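Long-range contacts in polyketide synthase type I (Bacillus amyloliquefaciens, PDB 5KKU), which probably catalyses the dehydration of a beta-hydroxyacyl intermediate, as the N-terminal dehydratase domain of a modular synthase in the difficidin assembly line: residues Ile55-Lys63 with Pro221-Met229; Glu184-His193 with Cys228-Thr236. All coordinates share one frame; numbering follows the deposited sequence.

Overall arrangement
Interaction 1 joins the two hotdog halves of the dehydratase. Strand 55-62 of the N-terminal half pairs with strand 219-229 of the C-terminal half. Interaction 2 lies within the C-terminal half, where the chain leaving that same strand meets the loop before helix 194-200. The two contacts share Cys228 and Met229, and their centres are about 18 Å apart. Interaction 1 lies near both predicted catalytic residues: the side chain of Pro221 is about 8 Å from that of His25 and about 7 Å from that of Asp198. Interaction 2 is nearer Asp198: the side chain of His193 is about 8 Å from that of Asp198 and about 11 Å from that of His25.

Interaction 1: residues Ile55-Lys63 with Pro221-Met229; sequences IELRQIIFK and PFMIDRFCM
Pro221 packs its CB against Phe62 CD2, 3.9 Å away, at the start of an antiparallel pairing. Phe222 follows, with its ring carbon CE1 near Ile61 CG2. Met223 keeps its CB close to the carbonyl of Ile60. Ile224 then pairs with Ile60, and two backbone bonds join them. Their side chains lie alongside each other and point the same way, CB to CB at 3.9 Å. Ile224 CD1 also reaches the edge of the Phe62 ring, close to its plane. Helix 37-49 covers this apolar face through Ile39, which touches Ile224 and Phe227.

At Asp225 the chain turns a corner, as it does at Gln59 opposite. Gln59 and Ile60 both face Ile224, which makes a G1 beta bulge. Gln59 N donates to Asp225 O at 2.9 Å. Beyond the corner, Arg226 sends its side chain to the other face of the sheet. A turn at chi3 (95°) swings its NH1 toward Glu56 OE1, 2.7 Å away, in a salt bridge with a weak, bent N-H angle of 120°. Arg58 NE and NH2 both hold Glu56 OE2, side-on and in the guanidinium plane. Arg226 has further partners in Glu275, Glu277 and Tyr230. Phe227 pairs with Leu57 through two nearly straight backbone bonds, Leu57 N to Phe227 O and the reverse, both 2.9 Å. Cys228 lays its SG 3.7 Å from Glu56 CB.

The pairing links the two hotdog folds of a dehydratase edge to edge. One face is apolar. On the other, Arg58 grips Glu56 OE2 with two nitrogens, while Arg226, held mainly by Glu275, adds a weak bond to OE1. This setting probably favours the charged form of Glu56.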
# COMPACT_ATOMS: atom_id res chain seq x y z
N ILE A 55 -9.46 13.44 -5.52
CA ILE A 55 -8.09 13.91 -5.33
C ILE A 55 -7.07 12.79 -5.47
O ILE A 55 -7.40 11.61 -5.36
CB ILE A 55 -7.92 14.58 -3.96
CG1 ILE A 55 -8.08 13.56 -2.83
CG2 ILE A 55 -8.91 15.72 -3.80
CD1 ILE A 55 -6.87 12.69 -2.62
N GLU A 56 -5.82 13.18 -5.70
CA GLU A 56 -4.73 12.23 -5.85
C GLU A 56 -3.60 12.57 -4.89
O GLU A 56 -3.66 13.56 -4.16
CB GLU A 56 -4.22 12.22 -7.29
CG GLU A 56 -3.50 13.49 -7.70
CD GLU A 56 -3.27 13.57 -9.20
OE1 GLU A 56 -4.06 12.97 -9.96
OE2 GLU A 56 -2.30 14.23 -9.62
N LEU A 57 -2.55 11.75 -4.90
CA LEU A 57 -1.42 11.96 -4.06
C LEU A 57 -0.11 11.95 -4.80
O LEU A 57 0.07 11.21 -5.71
CB LEU A 57 -1.42 10.96 -2.92
CG LEU A 57 -2.71 10.70 -2.21
CD1 LEU A 57 -2.65 9.46 -1.39
CD2 LEU A 57 -3.13 11.85 -1.34
N ARG A 58 0.82 12.77 -4.39
CA ARG A 58 2.11 12.83 -5.01
C ARG A 58 3.23 12.90 -3.99
O ARG A 58 3.02 13.31 -2.91
CB ARG A 58 2.20 14.00 -5.96
CG ARG A 58 1.04 14.12 -6.90
CD ARG A 58 1.31 15.18 -7.92
NE ARG A 58 0.18 15.42 -8.78
CZ ARG A 58 -0.01 16.56 -9.43
NH1 ARG A 58 0.84 17.53 -9.31
NH2 ARG A 58 -1.07 16.70 -10.19
N GLN A 59 4.43 12.57 -4.38
CA GLN A 59 5.59 12.60 -3.53
C GLN A 59 5.35 12.01 -2.17
O GLN A 59 5.71 12.55 -1.18
CB GLN A 59 6.16 14.00 -3.41
CG GLN A 59 6.36 14.72 -4.72
CD GLN A 59 7.22 13.97 -5.70
OE1 GLN A 59 8.36 13.70 -5.43
NE2 GLN A 59 6.67 13.63 -6.83
N ILE A 60 4.79 10.82 -2.12
CA ILE A 60 4.58 10.10 -0.89
C ILE A 60 5.85 9.57 -0.30
O ILE A 60 6.66 9.04 -0.97
CB ILE A 60 3.63 8.95 -1.13
CG1 ILE A 60 2.35 9.48 -1.72
CG2 ILE A 60 3.36 8.19 0.14
CD1 ILE A 60 1.38 8.42 -2.12
N ILE A 61 6.01 9.69 0.99
CA ILE A 61 7.13 9.11 1.66
C ILE A 61 6.66 8.33 2.86
O ILE A 61 6.04 8.87 3.68
CB ILE A 61 8.12 10.16 2.16
CG1 ILE A 61 8.53 11.08 1.06
CG2 ILE A 61 9.33 9.51 2.76
CD1 ILE A 61 9.32 12.28 1.52
N PHE A 62 7.01 7.07 2.93
CA PHE A 62 6.65 6.24 4.03
C PHE A 62 7.77 6.23 5.04
O PHE A 62 8.89 5.94 4.74
CB PHE A 62 6.34 4.82 3.58
CG PHE A 62 5.21 4.70 2.61
CD1 PHE A 62 3.94 4.99 2.96
CD2 PHE A 62 5.43 4.22 1.37
CE1 PHE A 62 2.92 4.86 2.09
CE2 PHE A 62 4.41 4.09 0.50
CZ PHE A 62 3.16 4.41 0.85
N LYS A 63 7.45 6.59 6.26
CA LYS A 63 8.45 6.74 7.28
C LYS A 63 8.70 6.23 8.69
O LYS A 63 9.82 6.12 9.09
CB LYS A 63 8.38 8.11 7.91
CG LYS A 63 8.39 9.23 6.89
CD LYS A 63 8.67 10.59 7.47
CE LYS A 63 8.24 11.68 6.54
NZ LYS A 63 8.08 13.02 7.12
N PRO A 221 8.05 -0.82 0.90
CA PRO A 221 7.71 0.46 0.29
C PRO A 221 8.30 1.71 0.96
O PRO A 221 8.35 1.81 2.15
CB PRO A 221 6.22 0.50 0.41
CG PRO A 221 5.82 -0.86 0.25
CD PRO A 221 6.71 -1.53 1.15
N PHE A 222 8.74 2.63 0.13
CA PHE A 222 9.44 3.79 0.53
C PHE A 222 9.30 5.18 -0.09
O PHE A 222 9.73 6.12 0.49
CB PHE A 222 10.91 3.63 0.19
CG PHE A 222 11.76 4.76 0.63
CD1 PHE A 222 11.58 5.33 1.84
CD2 PHE A 222 12.71 5.27 -0.18
CE1 PHE A 222 12.33 6.37 2.24
CE2 PHE A 222 13.49 6.32 0.21
CZ PHE A 222 13.31 6.87 1.43
N MET A 223 8.75 5.26 -1.28
CA MET A 223 8.31 6.53 -1.86
C MET A 223 7.27 6.37 -2.97
O MET A 223 7.19 5.32 -3.61
CB MET A 223 9.53 7.26 -2.41
CG MET A 223 10.52 7.74 -1.36
SD MET A 223 11.98 8.52 -2.08
CE MET A 223 11.28 10.06 -2.67
N ILE A 224 6.38 7.26 -3.24
CA ILE A 224 5.52 7.00 -4.38
C ILE A 224 5.40 8.31 -5.10
O ILE A 224 5.06 9.25 -4.48
CB ILE A 224 4.11 6.44 -4.01
CG1 ILE A 224 4.16 5.00 -3.55
CG2 ILE A 224 3.14 6.53 -5.16
CD1 ILE A 224 2.87 4.46 -3.01
N ASP A 225 5.72 8.38 -6.36
CA ASP A 225 5.67 9.67 -7.03
C ASP A 225 4.25 10.14 -7.20
O ASP A 225 3.94 11.25 -6.92
CB ASP A 225 6.40 9.66 -8.35
CG ASP A 225 7.83 10.04 -8.22
OD1 ASP A 225 8.34 10.16 -7.11
OD2 ASP A 225 8.50 10.20 -9.22
N ARG A 226 3.37 9.26 -7.65
CA ARG A 226 1.98 9.56 -7.77
C ARG A 226 1.10 8.35 -7.58
O ARG A 226 1.39 7.31 -8.10
CB ARG A 226 1.64 10.26 -9.08
CG ARG A 226 0.18 10.57 -9.23
CD ARG A 226 -0.19 11.42 -10.42
NE ARG A 226 -0.57 10.58 -11.52
CZ ARG A 226 -1.81 10.37 -11.90
NH1 ARG A 226 -2.79 10.99 -11.31
NH2 ARG A 226 -2.03 9.57 -12.88
N PHE A 227 0.03 8.50 -6.83
CA PHE A 227 -1.02 7.52 -6.73
C PHE A 227 -2.36 8.19 -6.90
O PHE A 227 -2.60 9.21 -6.34
CB PHE A 227 -0.96 6.75 -5.42
CG PHE A 227 -1.84 5.56 -5.39
CD1 PHE A 227 -3.12 5.68 -5.01
CD2 PHE A 227 -1.36 4.31 -5.73
CE1 PHE A 227 -3.95 4.59 -5.00
CE2 PHE A 227 -2.18 3.21 -5.70
CZ PHE A 227 -3.48 3.36 -5.34
N CYS A 228 -3.24 7.61 -7.67
CA CYS A 228 -4.49 8.23 -7.95
C CYS A 228 -5.61 7.22 -8.09
O CYS A 228 -5.51 6.35 -8.89
CB CYS A 228 -4.34 9.07 -9.22
SG CYS A 228 -5.77 9.97 -9.75
N MET A 229 -6.68 7.14 -7.42
CA MET A 229 -7.92 6.36 -7.42
C MET A 229 -8.90 6.92 -8.43
O MET A 229 -9.27 8.09 -8.36
CB MET A 229 -8.56 6.33 -6.03
CG MET A 229 -7.76 5.60 -4.97
SD MET A 229 -7.48 3.86 -5.38
CE MET A 229 -9.15 3.21 -5.29

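Interaction 2: residues Glu184-His193 with Cys228-Thr236; sequences EGFREKFKAH and CMYQPFPKT
The backbones of 184-193 and 228-236 pass each other without strand pairing, the CA atoms of Ala192 and Phe233 lying 6.6 Å apart. A type I turn from Glu184 to Arg187 brings these two side chains together beside the second segment. Arg187 is the main polar link. Its side chain runs extended through chi1 and chi2, then turns at chi3 (62°) to lay the guanidinium against the backbone of Pro234 and Lys235. Lys235 N sits over the centre of one guanidinium face, 3.6 Å above the plane. NH1 donates to Phe233 O at 2.9 Å, with the acceptor tilted 20° from the guanidinium plane. NE makes a salt-bridged hydrogen bond to Glu184 OE1, in that plane and on the syn lone pair of OE1. NE and NH2 also make weak bonds to OE2, so the carboxylate helps fix the guanidinium's rotation. Lys235 crosses both side chains at about a right angle. Its CG lies 3.4 Å from Arg187 NH2 and 3.7 Å from Glu184 OE1.

Within the C-terminal hotdog fold, this contact ties the exit of strand 219-229 to the loop that leads into helix 194-200. His193 is the N-cap of that helix; its ND1 caps Ala195 N, and its NE2 is bonded to Ala183 O. Asp198, the predicted proton donor, lies on the same helix.

The apolar half is built round Ala192. Its CB meets Met229 CE at 3.6 Å and Phe233 CE2 at 3.8 Å. Met229 bends at chi2 and chi3, and its methyl lies over one face of the Phe233 ring, offset toward the rim. The edge of that ring faces His193 N, 3.8 Å from CD2. Phe196 of helix 194-200 meets the Phe233 ring edge-to-face.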
# COMPACT_ATOMS: atom_id res chain seq x y z
N GLU A 184 -13.76 -9.06 2.34
CA GLU A 184 -14.68 -8.62 1.34
C GLU A 184 -15.81 -7.81 1.93
O GLU A 184 -16.30 -6.91 1.31
CB GLU A 184 -15.19 -9.79 0.52
CG GLU A 184 -16.41 -9.51 -0.29
CD GLU A 184 -16.24 -8.35 -1.21
OE1 GLU A 184 -15.16 -8.16 -1.74
OE2 GLU A 184 -17.20 -7.60 -1.37
N GLY A 185 -16.20 -8.12 3.15
CA GLY A 185 -17.27 -7.43 3.80
C GLY A 185 -16.98 -5.97 4.10
O GLY A 185 -17.86 -5.25 4.38
N PHE A 186 -15.72 -5.57 4.03
CA PHE A 186 -15.35 -4.22 4.32
C PHE A 186 -15.04 -3.37 3.07
O PHE A 186 -14.80 -2.20 3.16
CB PHE A 186 -14.15 -4.21 5.24
CG PHE A 186 -14.41 -4.75 6.61
CD1 PHE A 186 -14.87 -3.94 7.61
CD2 PHE A 186 -14.14 -6.05 6.91
CE1 PHE A 186 -15.09 -4.42 8.86
CE2 PHE A 186 -14.32 -6.55 8.16
CZ PHE A 186 -14.81 -5.74 9.14
N ARG A 187 -14.92 -4.08 1.95
CA ARG A 187 -14.55 -3.51 0.67
C ARG A 187 -15.39 -2.29 0.40
O ARG A 187 -14.96 -1.33 -0.23
CB ARG A 187 -14.74 -4.53 -0.45
CG ARG A 187 -14.32 -4.04 -1.83
CD ARG A 187 -14.37 -5.16 -2.85
NE ARG A 187 -15.72 -5.68 -3.03
CZ ARG A 187 -16.70 -5.03 -3.64
NH1 ARG A 187 -16.48 -3.82 -4.14
NH2 ARG A 187 -17.90 -5.58 -3.76
N GLU A 188 -16.60 -2.20 0.81
CA GLU A 188 -17.17 -0.96 0.47
C GLU A 188 -17.00 -0.01 1.63
O GLU A 188 -17.43 1.07 1.53
CB GLU A 188 -18.61 -1.14 0.00
CG GLU A 188 -18.65 -1.85 -1.33
CD GLU A 188 -20.03 -2.13 -1.88
OE1 GLU A 188 -20.98 -2.15 -1.14
OE2 GLU A 188 -20.16 -2.33 -3.07
N LYS A 189 -16.35 -0.40 2.72
CA LYS A 189 -16.33 0.57 3.79
C LYS A 189 -15.10 1.41 3.65
O LYS A 189 -15.01 2.48 4.17
CB LYS A 189 -16.41 -0.10 5.14
CG LYS A 189 -17.78 -0.66 5.43
CD LYS A 189 -18.73 0.44 5.81
CE LYS A 189 -20.16 -0.01 5.89
NZ LYS A 189 -20.29 -1.42 6.26
N PHE A 190 -14.15 0.90 2.88
CA PHE A 190 -12.93 1.58 2.55
C PHE A 190 -13.09 2.41 1.29
O PHE A 190 -13.99 2.19 0.51
CB PHE A 190 -11.79 0.57 2.38
CG PHE A 190 -11.34 -0.07 3.66
CD1 PHE A 190 -10.62 0.64 4.57
CD2 PHE A 190 -11.62 -1.38 3.94
CE1 PHE A 190 -10.19 0.06 5.74
CE2 PHE A 190 -11.20 -1.96 5.10
CZ PHE A 190 -10.50 -1.23 6.01
N LYS A 191 -12.27 3.41 1.10
CA LYS A 191 -12.14 4.07 -0.17
C LYS A 191 -11.23 3.27 -1.09
O LYS A 191 -11.47 3.19 -2.27
CB LYS A 191 -11.51 5.43 0.00
CG LYS A 191 -12.40 6.51 0.55
CD LYS A 191 -13.50 6.87 -0.40
CE LYS A 191 -14.61 7.59 0.30
NZ LYS A 191 -15.27 8.61 -0.52
N ALA A 192 -10.21 2.65 -0.53
CA ALA A 192 -9.31 1.78 -1.25
C ALA A 192 -8.94 0.80 -0.17
O ALA A 192 -8.48 1.16 0.87
CB ALA A 192 -8.21 2.53 -1.93
N HIS A 193 -9.21 -0.47 -0.39
CA HIS A 193 -9.06 -1.51 0.58
C HIS A 193 -7.56 -1.71 0.74
O HIS A 193 -6.88 -1.98 -0.21
CB HIS A 193 -9.73 -2.80 0.11
CG HIS A 193 -10.11 -3.77 1.19
ND1 HIS A 193 -9.19 -4.42 1.98
CD2 HIS A 193 -11.31 -4.26 1.55
CE1 HIS A 193 -9.81 -5.24 2.79
NE2 HIS A 193 -11.10 -5.14 2.57
N CYS A 228 -3.24 7.61 -7.67
CA CYS A 228 -4.49 8.23 -7.95
C CYS A 228 -5.61 7.22 -8.09
O CYS A 228 -5.51 6.35 -8.89
CB CYS A 228 -4.34 9.07 -9.22
SG CYS A 228 -5.77 9.97 -9.75
N MET A 229 -6.68 7.14 -7.42
CA MET A 229 -7.92 6.36 -7.42
C MET A 229 -8.90 6.92 -8.43
O MET A 229 -9.27 8.09 -8.36
CB MET A 229 -8.56 6.33 -6.03
CG MET A 229 -7.76 5.60 -4.97
SD MET A 229 -7.48 3.86 -5.38
CE MET A 229 -9.15 3.21 -5.29
N TYR A 230 -9.30 6.21 -9.44
CA TYR A 230 -10.25 6.85 -10.28
C TYR A 230 -11.63 6.30 -10.01
O TYR A 230 -12.60 6.97 -10.17
CB TYR A 230 -9.88 6.75 -11.72
CG TYR A 230 -8.65 7.45 -12.08
CD1 TYR A 230 -8.66 8.78 -12.43
CD2 TYR A 230 -7.46 6.79 -12.11
CE1 TYR A 230 -7.51 9.42 -12.80
CE2 TYR A 230 -6.33 7.42 -12.48
CZ TYR A 230 -6.35 8.72 -12.83
OH TYR A 230 -5.19 9.27 -13.15
N GLN A 231 -11.69 5.09 -9.52
CA GLN A 231 -12.92 4.40 -9.28
C GLN A 231 -12.76 3.48 -8.08
O GLN A 231 -11.67 3.09 -7.76
CB GLN A 231 -13.30 3.59 -10.49
CG GLN A 231 -14.70 3.80 -11.00
CD GLN A 231 -14.89 5.06 -11.80
OE1 GLN A 231 -13.97 5.57 -12.39
NE2 GLN A 231 -16.11 5.55 -11.83
N PRO A 232 -13.84 3.12 -7.42
CA PRO A 232 -13.76 2.21 -6.28
C PRO A 232 -13.48 0.79 -6.69
O PRO A 232 -13.89 0.39 -7.73
CB PRO A 232 -15.12 2.32 -5.65
CG PRO A 232 -15.99 2.77 -6.74
CD PRO A 232 -15.19 3.64 -7.61
N PHE A 233 -12.74 0.06 -5.90
CA PHE A 233 -12.43 -1.30 -6.21
C PHE A 233 -13.64 -2.23 -6.24
O PHE A 233 -14.47 -2.18 -5.41
CB PHE A 233 -11.44 -1.82 -5.18
CG PHE A 233 -10.07 -1.22 -5.26
CD1 PHE A 233 -9.53 -0.84 -6.44
CD2 PHE A 233 -9.30 -1.10 -4.12
CE1 PHE A 233 -8.26 -0.33 -6.49
CE2 PHE A 233 -8.04 -0.59 -4.17
CZ PHE A 233 -7.51 -0.20 -5.35
N PRO A 234 -13.68 -3.14 -7.18
CA PRO A 234 -14.70 -4.18 -7.18
C PRO A 234 -14.22 -5.39 -6.44
O PRO A 234 -13.20 -5.28 -5.83
CB PRO A 234 -14.84 -4.50 -8.65
CG PRO A 234 -13.53 -4.19 -9.19
CD PRO A 234 -13.12 -2.96 -8.51
N LYS A 235 -14.92 -6.50 -6.50
CA LYS A 235 -14.54 -7.69 -5.79
C LYS A 235 -13.21 -8.26 -6.24
O LYS A 235 -12.46 -8.71 -5.45
CB LYS A 235 -15.62 -8.72 -5.95
CG LYS A 235 -16.80 -8.51 -5.04
CD LYS A 235 -17.85 -9.57 -5.23
CE LYS A 235 -19.10 -9.21 -4.44
NZ LYS A 235 -20.31 -9.99 -4.81
N THR A 236 -12.94 -8.25 -7.52
CA THR A 236 -11.66 -8.70 -7.99
C THR A 236 -11.00 -7.59 -8.78
O THR A 236 -11.61 -7.00 -9.59
CB THR A 236 -11.77 -9.91 -8.93
OG1 THR A 236 -12.45 -10.98 -8.29
CG2 THR A 236 -10.43 -10.38 -9.41